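Local coordinates for extrinsic protein in photosystem II (Chaetoceros gracilis, PDB 4K7B) that is an extrinsic subunit of the diatom photosystem II, probably binding the complex at its lumenal side and supporting oxygen evolution there, at residues P51-K54 with A55-N58; A78-S81 with A82-Y86; Q104-S107 with S108-F112. All blocks are in the same frame, centred on the assembly; numbering follows the deposited sequence. Where two conformers were deposited one is given.

Interaction 1 (P51-K54 with A55-N58); sequences PTNK and AKKN. With SO4 (sulfate ion), chain B.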
loop_
_atom_site.group_PDB
_atom_site.type_symbol
_atom_site.label_atom_id
_atom_site.label_comp_id
_atom_site.label_asym_id
_atom_site.label_seq_id
_atom_site.Cartn_x
_atom_site.Cartn_y
_atom_site.Cartn_z
ATOM N N PRO A 51 10.207 -3.678 -13.631
ATOM C CA PRO A 51 10.208 -3.414 -15.071
ATOM C C PRO A 51 10.534 -4.635 -15.926
ATOM O O PRO A 51 10.139 -4.688 -17.093
ATOM C CB PRO A 51 11.317 -2.367 -15.224
ATOM C CG PRO A 51 12.218 -2.607 -14.051
ATOM C CD PRO A 51 11.263 -2.915 -12.942
ATOM N N THR A 52 11.239 -5.609 -15.363
ATOM C CA THR A 52 11.744 -6.716 -16.161
ATOM C C THR A 52 11.319 -8.072 -15.615
ATOM O O THR A 52 11.096 -9.010 -16.380
ATOM C CB THR A 52 13.288 -6.675 -16.229
ATOM O OG1 THR A 52 13.706 -5.367 -16.632
ATOM C CG2 THR A 52 13.824 -7.710 -17.219
ATOM N N ASN A 53 11.238 -8.182 -14.292
ATOM C CA ASN A 53 10.899 -9.448 -13.643
ATOM C C ASN A 53 9.404 -9.715 -13.728
ATOM O O ASN A 53 8.635 -9.236 -12.898
ATOM C CB ASN A 53 11.341 -9.423 -12.180
ATOM C CG ASN A 53 11.266 -10.776 -11.509
ATOM O OD1 ASN A 53 10.498 -11.648 -11.909
ATOM N ND2 ASN A 53 12.069 -10.960 -10.471
ATOM N N LYS A 54 9.002 -10.503 -14.722
ATOM C CA LYS A 54 7.589 -10.777 -14.952
ATOM C C LYS A 54 6.957 -11.617 -13.850
ATOM O O LYS A 54 5.775 -11.472 -13.564
ATOM C CB LYS A 54 7.393 -11.459 -16.303
ATOM C CG LYS A 54 7.673 -10.538 -17.483
ATOM C CD LYS A 54 7.388 -11.222 -18.808
ATOM C CE LYS A 54 7.563 -10.260 -19.972
ATOM N NZ LYS A 54 7.450 -10.963 -21.276
ATOM N N ALA A 55 7.730 -12.503 -13.239
ATOM C CA ALA A 55 7.196 -13.310 -12.150
ATOM C C ALA A 55 6.781 -12.433 -10.960
ATOM O O ALA A 55 5.678 -12.577 -10.410
ATOM C CB ALA A 55 8.211 -14.373 -11.731
ATOM N N LYS A 56 7.660 -11.510 -10.575
ATOM C CA LYS A 56 7.360 -10.624 -9.455
ATOM C C LYS A 56 6.212 -9.679 -9.776
ATOM O O LYS A 56 5.357 -9.416 -8.928
ATOM C CB LYS A 56 8.610 -9.846 -9.027
ATOM C CG LYS A 56 9.548 -10.660 -8.165
ATOM C CD LYS A 56 8.979 -10.900 -6.773
ATOM C CE LYS A 56 9.398 -9.823 -5.780
ATOM N NZ LYS A 56 8.866 -10.101 -4.421
ATOM N N LYS A 57 6.188 -9.161 -11.004
ATOM C CA LYS A 57 5.081 -8.310 -11.415
ATOM C C LYS A 57 3.758 -9.075 -11.387
ATOM O O LYS A 57 2.775 -8.583 -10.850
ATOM C CB LYS A 57 5.322 -7.701 -12.793
ATOM C CG LYS A 57 4.299 -6.623 -13.143
ATOM C CD LYS A 57 4.671 -5.864 -14.389
ATOM C CE LYS A 57 3.589 -4.847 -14.753
ATOM N NZ LYS A 57 3.900 -4.153 -16.024
ATOM N N ASN A 58 3.740 -10.276 -11.951
ATOM C CA ASN A 58 2.503 -11.055 -11.962
ATOM C C ASN A 58 2.028 -11.335 -10.534
ATOM O O ASN A 58 0.809 -11.262 -10.256
ATOM C CB ASN A 58 2.660 -12.366 -12.752
ATOM C CG ASN A 58 2.456 -12.189 -14.263
ATOM O OD1 ASN A 58 1.884 -11.204 -14.728
ATOM N ND2 ASN A 58 2.913 -13.167 -15.034
HETATM S S SO4 B . 12.972 -6.158 -11.739
HETATM O O1 SO4 B . 13.795 -5.912 -12.919
HETATM O O2 SO4 B . 12.991 -5.025 -10.819
HETATM O O3 SO4 B . 11.634 -6.403 -12.212
HETATM O O4 SO4 B . 13.398 -7.354 -11.011
#

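Interaction 2 (A78-S81 with A82-Y86); sequences AVKS and AYDAY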
loop_
_atom_site.group_PDB
_atom_site.type_symbol
_atom_site.label_atom_id
_atom_site.label_comp_id
_atom_site.label_asym_id
_atom_site.label_seq_id
_atom_site.Cartn_x
_atom_site.Cartn_y
_atom_site.Cartn_z
ATOM N N ALA A 78 -10.010 -9.295 6.209
ATOM C CA ALA A 78 -9.481 -9.847 4.965
ATOM C C ALA A 78 -8.688 -8.790 4.207
ATOM O O ALA A 78 -7.656 -9.096 3.595
ATOM C CB ALA A 78 -10.620 -10.384 4.096
ATOM N N VAL A 79 -9.181 -7.552 4.234
ATOM C CA VAL A 79 -8.476 -6.455 3.575
ATOM C C VAL A 79 -7.130 -6.252 4.242
ATOM O O VAL A 79 -6.106 -6.135 3.565
ATOM C CB VAL A 79 -9.271 -5.136 3.594
ATOM C CG1 VAL A 79 -8.425 -3.985 3.054
ATOM C CG2 VAL A 79 -10.526 -5.268 2.765
ATOM N N LYS A 80 -7.123 -6.225 5.574
ATOM C CA LYS A 80 -5.852 -6.053 6.275
ATOM C C LYS A 80 -4.879 -7.190 5.968
ATOM O O LYS A 80 -3.686 -6.953 5.757
ATOM C CB LYS A 80 -6.047 -5.912 7.784
ATOM C CG LYS A 80 -4.748 -5.584 8.521
ATOM C CD LYS A 80 -4.980 -5.350 10.006
ATOM C CE LYS A 80 -3.675 -4.983 10.719
ATOM N NZ LYS A 80 -2.692 -6.106 10.718
ATOM N N SER A 81 -5.377 -8.422 5.947
ATOM C CA SER A 81 -4.533 -9.576 5.635
ATOM C C SER A 81 -3.909 -9.455 4.244
ATOM O O SER A 81 -2.695 -9.682 4.074
ATOM C CB SER A 81 -5.341 -10.872 5.727
ATOM O OG SER A 81 -4.520 -11.996 5.467
ATOM N N ALA A 82 -4.730 -9.102 3.261
ATOM C CA ALA A 82 -4.245 -8.964 1.883
ATOM C C ALA A 82 -3.236 -7.821 1.732
ATOM O O ALA A 82 -2.236 -7.946 1.023
ATOM C CB ALA A 82 -5.418 -8.780 0.921
ATOM N N TYR A 83 -3.517 -6.709 2.406
ATOM C CA TYR A 83 -2.659 -5.526 2.386
ATOM C C TYR A 83 -1.293 -5.827 2.989
ATOM O O TYR A 83 -0.246 -5.516 2.402
ATOM C CB TYR A 83 -3.372 -4.414 3.160
ATOM C CG TYR A 83 -2.569 -3.164 3.430
ATOM C CD1 TYR A 83 -2.103 -2.889 4.713
ATOM C CD2 TYR A 83 -2.311 -2.244 2.422
ATOM C CE1 TYR A 83 -1.396 -1.738 4.985
ATOM C CE2 TYR A 83 -1.581 -1.079 2.688
ATOM C CZ TYR A 83 -1.134 -0.843 3.972
ATOM O OH TYR A 83 -0.430 0.301 4.246
ATOM N N ASP A 84 -1.310 -6.441 4.173
ATOM C CA ASP A 84 -0.076 -6.840 4.830
ATOM C C ASP A 84 0.694 -7.848 3.972
ATOM O O ASP A 84 1.919 -7.774 3.882
ATOM C CB ASP A 84 -0.355 -7.442 6.210
ATOM C CG ASP A 84 -0.870 -6.420 7.210
ATOM O OD1 ASP A 84 -0.749 -5.198 6.955
ATOM O OD2 ASP A 84 -1.399 -6.849 8.262
ATOM N N ALA A 85 -0.009 -8.783 3.347
ATOM C CA ALA A 85 0.666 -9.771 2.500
ATOM C C ALA A 85 1.348 -9.110 1.305
ATOM O O ALA A 85 2.479 -9.465 0.944
ATOM C CB ALA A 85 -0.312 -10.843 2.031
ATOM N N TYR A 86 0.662 -8.143 0.703
ATOM C CA TYR A 86 1.202 -7.404 -0.431
ATOM C C TYR A 86 2.451 -6.628 -0.017
ATOM O O TYR A 86 3.488 -6.670 -0.692
ATOM C CB TYR A 86 0.137 -6.455 -0.982
ATOM C CG TYR A 86 0.601 -5.522 -2.076
ATOM C CD1 TYR A 86 0.783 -5.974 -3.371
ATOM C CD2 TYR A 86 0.840 -4.178 -1.814
ATOM C CE1 TYR A 86 1.193 -5.120 -4.379
ATOM C CE2 TYR A 86 1.261 -3.315 -2.816
ATOM C CZ TYR A 86 1.431 -3.794 -4.097
ATOM O OH TYR A 86 1.833 -2.955 -5.104
#

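Interaction 3 (Q104-S107 with S108-F112); sequences QGYS and SEFDF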
loop_
_atom_site.group_PDB
_atom_site.type_symbol
_atom_site.label_atom_id
_atom_site.label_comp_id
_atom_site.label_asym_id
_atom_site.label_seq_id
_atom_site.Cartn_x
_atom_site.Cartn_y
_atom_site.Cartn_z
ATOM N N GLN A 104 -3.361 9.195 21.011
ATOM C CA GLN A 104 -2.664 9.155 22.298
ATOM C C GLN A 104 -2.697 10.468 23.110
ATOM O O GLN A 104 -1.882 10.663 24.016
ATOM C CB GLN A 104 -1.233 8.625 22.122
ATOM C CG GLN A 104 -1.159 7.288 21.373
ATOM C CD GLN A 104 -2.069 6.221 21.968
ATOM O OE1 GLN A 104 -2.143 6.060 23.189
ATOM N NE2 GLN A 104 -2.774 5.490 21.104
ATOM N N GLY A 105 -3.660 11.340 22.802
ATOM C CA GLY A 105 -3.893 12.574 23.550
ATOM C C GLY A 105 -4.082 13.779 22.623
ATOM O O GLY A 105 -4.718 14.785 22.954
ATOM N N TYR A 106 -3.521 13.664 21.439
ATOM C CA TYR A 106 -3.644 14.692 20.424
ATOM C C TYR A 106 -4.970 14.559 19.695
ATOM O O TYR A 106 -5.632 13.518 19.742
ATOM C CB TYR A 106 -2.471 14.583 19.444
ATOM C CG TYR A 106 -1.148 14.930 20.096
ATOM C CD1 TYR A 106 -0.395 13.959 20.750
ATOM C CD2 TYR A 106 -0.679 16.228 20.082
ATOM C CE1 TYR A 106 0.805 14.279 21.365
ATOM C CE2 TYR A 106 0.523 16.555 20.687
ATOM C CZ TYR A 106 1.251 15.569 21.322
ATOM O OH TYR A 106 2.445 15.883 21.940
ATOM N N SER A 107 -5.366 15.639 19.032
ATOM C CA SER A 107 -6.634 15.668 18.306
ATOM C C SER A 107 -6.574 14.856 17.020
ATOM O O SER A 107 -5.497 14.513 16.528
ATOM C CB SER A 107 -6.967 17.113 17.959
ATOM O OG SER A 107 -6.065 17.579 16.966
ATOM N N SER A 108 -7.748 14.553 16.453
ATOM C CA SER A 108 -7.788 13.859 15.179
ATOM C C SER A 108 -7.215 14.755 14.091
ATOM O O SER A 108 -6.590 14.266 13.158
ATOM C CB SER A 108 -9.216 13.413 14.807
ATOM O OG SER A 108 -10.104 14.519 14.716
ATOM N N GLU A 109 -7.425 16.064 14.229
ATOM C CA GLU A 109 -6.891 17.022 13.259
ATOM C C GLU A 109 -5.359 16.964 13.223
ATOM O O GLU A 109 -4.748 16.951 12.154
ATOM C CB GLU A 109 -7.404 18.436 13.548
ATOM C CG GLU A 109 -8.900 18.640 13.233
ATOM C CD GLU A 109 -9.843 18.182 14.343
ATOM O OE1 GLU A 109 -9.367 17.861 15.447
ATOM O OE2 GLU A 109 -11.076 18.148 14.118
ATOM N N PHE A 110 -4.748 16.888 14.397
ATOM C CA PHE A 110 -3.310 16.707 14.504
ATOM C C PHE A 110 -2.848 15.386 13.905
ATOM O O PHE A 110 -1.901 15.352 13.112
ATOM C CB PHE A 110 -2.879 16.799 15.972
ATOM C CG PHE A 110 -1.397 16.595 16.186
ATOM C CD1 PHE A 110 -0.889 15.326 16.410
ATOM C CD2 PHE A 110 -0.526 17.659 16.118
ATOM C CE1 PHE A 110 0.463 15.136 16.598
ATOM C CE2 PHE A 110 0.831 17.474 16.310
ATOM C CZ PHE A 110 1.319 16.206 16.539
ATOM N N ASP A 111 -3.509 14.292 14.280
ATOM C CA ASP A 111 -3.115 12.975 13.795
ATOM C C ASP A 111 -3.082 12.869 12.268
ATOM O O ASP A 111 -2.191 12.229 11.713
ATOM C CB ASP A 111 -4.038 11.887 14.336
ATOM C CG ASP A 111 -3.870 11.655 15.823
ATOM O OD1 ASP A 111 -4.783 11.056 16.424
ATOM O OD2 ASP A 111 -2.840 12.066 16.399
ATOM N N PHE A 112 -4.047 13.491 11.594
ATOM C CA PHE A 112 -4.187 13.291 10.147
ATOM C C PHE A 112 -3.782 14.470 9.255
ATOM O O PHE A 112 -4.010 14.447 8.047
ATOM C CB PHE A 112 -5.581 12.750 9.818
ATOM C CG PHE A 112 -5.806 11.384 10.370
ATOM C CD1 PHE A 112 -6.339 11.216 11.633
ATOM C CD2 PHE A 112 -5.400 10.266 9.664
ATOM C CE1 PHE A 112 -6.492 9.952 12.174
ATOM C CE2 PHE A 112 -5.561 9.000 10.192
ATOM C CZ PHE A 112 -6.107 8.844 11.447
#

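Interaction 1 (P51-K54 with A55-N58)
Asn-53 and Lys-56 carry the side-chain part of this contact, the amide of the first lying obliquely against the root of the second. With CG turned away from its own backbone N (chi1 -169°), the amide of Asn-53 folds forward over the first turn, and OD1 accepts from Lys-56 N at 3.1 Å. That bond is nearly straight at the hydrogen (168°), yet the donor stands 67° out of the amide plane, above the carbonyl group. The other amide branch leans on the aliphatic stem of the lysine, Asn-53 ND2 to Lys-56 CG 3.4 Å. The lysine chain bends at chi2 and chi3 and touches Tyr-50. The backbone takes over next: Lys-57 N donates to Asn-53 O at 3.1 Å, and Asn-58 N to Lys-54 O at 2.9 Å.

Before the cap, the chain curls round a sulfate, probably from the crystallisation liquor. Its O3 is gripped by two backbone amides, Asn-53 N at 2.8 Å and Thr-52 N at 3.3 Å, while the ring of Pro-51 lies beside the anion, CD to O2 3.5 Å. In place of Pro-51, a glycine here removes the ring's contacts with the sulfate and Val-4, and would probably set the backbone free to turn, leaving the two amides less firmly aimed at O3. The asparagine bond to the third residue after it, followed by regular i to i+4 bonds, is the classic N-cap, here starting helix 54-73 at the surface of the Psb31 domain.

Interaction 2 (A78-S81 with A82-Y86)
Lys-80 NZ donates to Asp-84 OD2 at 2.9 Å, a hydrogen-bonded salt bridge one helical turn long. The ammonium approaches OD2 on its syn lone pair, the side of the other carboxylate oxygen. The lysine chain runs extended as far as CE and then turns at its last torsion (chi4 -66°), which swings NZ across to the acid. Its stem shares in the contact, for Lys-80 CG lies 3.6 Å from Asp-84 OD2. Asp-84 in turn sets its CG beside its own backbone N (chi1 -68°), and the carboxylate sits back over the preceding turn, CG to Lys-80 O 3.2 Å. Two acceptors, Asp-84 OD2 and Lys-80 O, thus come within 3.4 Å, a closeness that the ammonium charge probably eases.

Along the same turn the backbone is regular: Asp-84 N to Lys-80 O and Tyr-83 N to Val-79 O are both 2.9 Å. The buried flank faces elsewhere, Val-79 and Ala-82 packing on helix 54-73, while Tyr-83 touches Leu-23 and Val-27 and hydrogen-bonds through OH to Ile-20 O. The arrangement is the i to i+4 Lys-Asp salt bridge of an amphipathic helix, here helix 76-89 of a helical bundle of the Psb31 family, in the PsbQ-like clan.

Interaction 3 (Q104-S107 with S108-F112)
Tyr-106 meets Phe-110 first, the two rings lying side by side and pointing the same way in an offset stack. Their centroids are 4.5 Å apart and the planes are inclined by 23°. The overlap is uneven: Tyr-106 CD2 sits over the centre of the Phe-110 ring, 3.7 Å above its plane, whereas Phe-110 CE1 lies over the tyrosine face near the rim. The tyrosine root joins in, Tyr-106 CB to Phe-110 CD1 3.5 Å. On the helical side, Phe-110 holds CG anti to its backbone N (chi1 179°), which carries the ring back past the start of the helix to Tyr-106. Asp-111 OD2 lies in plane at an edge of the phenylalanine ring.

Ser-107, next along, makes the polar part of the contact. Its OG stands between its own N and carbonyl carbon (chi1 70°), and from there it accepts from Phe-110 N at 3.0 Å. Ser-107 OG also touches Phe-110 CB at 3.4 Å. Ser-107 O then accepts from Asp-111 N, also at 3.0 Å, the first i to i+4 bond of the helix. The Asp-111 carboxylate packs near this carbonyl oxygen, but OD1 has its bond to Gly-103 N, tying the helix to the loop leading into it.

Ser-107 is therefore the N-cap of helix 108-112, and the whole is an N-cap with an i to i+4 offset aromatic stack between the residue before the cap and the third residue after it, at the surface of the C-terminal arm.

Interactions 1 and 3 are surface contacts at helix starts, whereas interaction 2 lies within a helix, partly buried, its centre about 9 Å from the centre of the chain. Interactions 1 and 3 fall on opposite sides of that centre, their own centres about 40 Å apart. Both rely on a side-chain oxygen accepting a backbone N-H, an amide in one and a hydroxyl in the other; interaction 1 also holds a sulfate, interaction 3 adds stacked rings. Interaction 2 instead pairs charges on one face while its apolar residues pack inward. Helices 54-73 and 76-89, consecutive in the chain, carry interactions 1 and 2 and pack together; no two of the three contacts touch.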